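PDB 4JWG: tRNA (guanine(9)-N1)-methyltransferase from Schizosaccharomyces pombe, which transfers a methyl group from S-adenosyl-L-methionine to N1 of guanine at position 9 of cytoplasmic tRNA. Local coordinates for residues A[32-37]-A[70-75]. Sequence-based numbering, arbitrary orientation.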
# COMPACT_ATOMS: atom_id res chain seq x y z
N ARG A 32 10.53 0.16 1.73
CA ARG A 32 9.50 -0.23 2.68
C ARG A 32 8.15 0.32 2.28
O ARG A 32 8.02 1.45 1.82
CB ARG A 32 9.90 0.16 4.09
CG ARG A 32 11.18 -0.58 4.53
CD ARG A 32 12.07 0.32 5.35
NE ARG A 32 12.63 1.38 4.51
CZ ARG A 32 13.31 2.42 4.98
NH1 ARG A 32 13.50 2.54 6.27
NH2 ARG A 32 13.79 3.34 4.14
N ILE A 33 7.13 -0.51 2.42
CA ILE A 33 5.81 -0.10 2.04
C ILE A 33 4.93 -0.26 3.23
O ILE A 33 4.96 -1.31 3.88
CB ILE A 33 5.29 -0.90 0.82
CG1 ILE A 33 6.17 -0.63 -0.42
CG2 ILE A 33 3.78 -0.59 0.54
CD1 ILE A 33 5.71 -1.28 -1.77
N VAL A 34 4.13 0.77 3.51
CA VAL A 34 3.37 0.91 4.74
C VAL A 34 1.91 0.94 4.38
O VAL A 34 1.49 1.68 3.49
CB VAL A 34 3.78 2.22 5.49
CG1 VAL A 34 2.82 2.59 6.63
CG2 VAL A 34 5.23 2.14 5.97
N LEU A 35 1.12 0.10 5.04
CA LEU A 35 -0.30 0.19 4.90
C LEU A 35 -0.74 0.98 6.10
O LEU A 35 -0.63 0.54 7.28
CB LEU A 35 -0.96 -1.19 4.92
CG LEU A 35 -0.42 -2.17 3.89
CD1 LEU A 35 -1.24 -3.42 4.05
CD2 LEU A 35 -0.49 -1.59 2.46
N ASP A 36 -1.22 2.17 5.81
CA ASP A 36 -1.64 3.00 6.91
C ASP A 36 -3.07 2.67 7.39
O ASP A 36 -4.05 3.10 6.80
CB ASP A 36 -1.47 4.45 6.54
CG ASP A 36 -2.16 5.35 7.49
OD1 ASP A 36 -2.34 4.93 8.67
OD2 ASP A 36 -2.50 6.47 7.06
N CYS A 37 -3.16 1.90 8.47
CA CYS A 37 -4.46 1.37 8.93
C CYS A 37 -5.23 2.19 9.94
O CYS A 37 -6.07 1.67 10.66
CB CYS A 37 -4.33 -0.09 9.38
SG CYS A 37 -3.34 -1.13 8.29
N GLU A 70 9.96 -4.87 2.51
CA GLU A 70 9.42 -5.02 3.87
C GLU A 70 8.06 -4.29 3.91
O GLU A 70 7.98 -3.06 3.68
CB GLU A 70 10.33 -4.48 4.98
CG GLU A 70 11.57 -5.34 5.27
CD GLU A 70 11.30 -6.60 6.11
OE1 GLU A 70 10.29 -6.68 6.87
OE2 GLU A 70 12.14 -7.53 6.03
N LEU A 71 7.02 -5.07 4.19
CA LEU A 71 5.66 -4.56 4.25
C LEU A 71 5.33 -4.22 5.71
O LEU A 71 5.57 -5.06 6.61
CB LEU A 71 4.68 -5.59 3.68
CG LEU A 71 3.20 -5.20 3.58
CD1 LEU A 71 2.99 -3.94 2.68
CD2 LEU A 71 2.36 -6.41 3.10
N PHE A 72 4.80 -3.01 5.95
CA PHE A 72 4.42 -2.57 7.31
C PHE A 72 2.94 -2.33 7.42
O PHE A 72 2.28 -1.88 6.48
CB PHE A 72 5.11 -1.26 7.67
CG PHE A 72 6.50 -1.44 8.10
CD1 PHE A 72 6.82 -1.37 9.46
CD2 PHE A 72 7.50 -1.72 7.18
CE1 PHE A 72 8.14 -1.57 9.89
CE2 PHE A 72 8.80 -1.91 7.58
CZ PHE A 72 9.13 -1.84 8.95
N ALA A 73 2.41 -2.63 8.59
CA ALA A 73 1.03 -2.31 8.82
C ALA A 73 1.02 -1.45 10.09
O ALA A 73 1.16 -1.99 11.20
CB ALA A 73 0.22 -3.57 8.99
N THR A 74 0.92 -0.13 9.90
CA THR A 74 0.97 0.86 10.99
C THR A 74 -0.40 1.28 11.48
O THR A 74 -1.38 1.28 10.72
CB THR A 74 1.81 2.09 10.64
OG1 THR A 74 1.23 2.78 9.53
CG2 THR A 74 3.23 1.66 10.27
N ASN A 75 -0.46 1.60 12.76
CA ASN A 75 -1.75 1.81 13.44
C ASN A 75 -2.60 0.56 13.32
O ASN A 75 -3.85 0.65 13.27
CB ASN A 75 -2.50 2.99 12.84
CG ASN A 75 -2.06 4.30 13.42
OD1 ASN A 75 -2.23 4.57 14.61
ND2 ASN A 75 -1.46 5.13 12.59
O HOH W 1 -0.43 4.41 10.42
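Phe72 sets its ring beside the Arg32 side chain, CE2 lying 4.1 Å from Arg32 CG, while its CB packs 3.8 Å from Val34 CG2. The other branch of Val34, CG1, turned anti to the backbone N (chi1 168°), reaches on to Thr74 and meets both CG2 and OG1. Phe109 packs edge-to-face with the Phe72 ring, and Tyr105 covers Val34 and Thr74 on this same side. On the opposite face, Leu71 CD1 lies against the neighbouring strand, 3.5 Å from Ile33 O, and touches Leu35 CG at 4.0 Å and Ile33 CG2 at 4.1 Å; helix 181-194 covers them, Phe185 on Ile33 and Leu71, Val181 on Leu35. The backbones run parallel in the beta-alpha-beta unit that crosses over through helix 45-63, within the methyltransferase domain of a SPOUT-clan, TRM10-family enzyme. Five N-H...O=C bonds stitch them, Ile33 and Leu35 each giving and accepting one; the straightest is Leu35 N to Phe72 O, at 173°, and Cys37 N to Thr74 O is the last. At this end of the strands a water joins three side chains: it donates to Asp36 OD1 at 2.6 Å, accepts from Asn75 ND2 and hydrogen-bonds Thr74 OG1. Lys154, by a salt bridge, and Tyr118, by a hydrogen bond, hold Asp36 OD2. The Asp36 side chain lies about 4 Å from Gly139, which binds S-adenosyl-L-methionine.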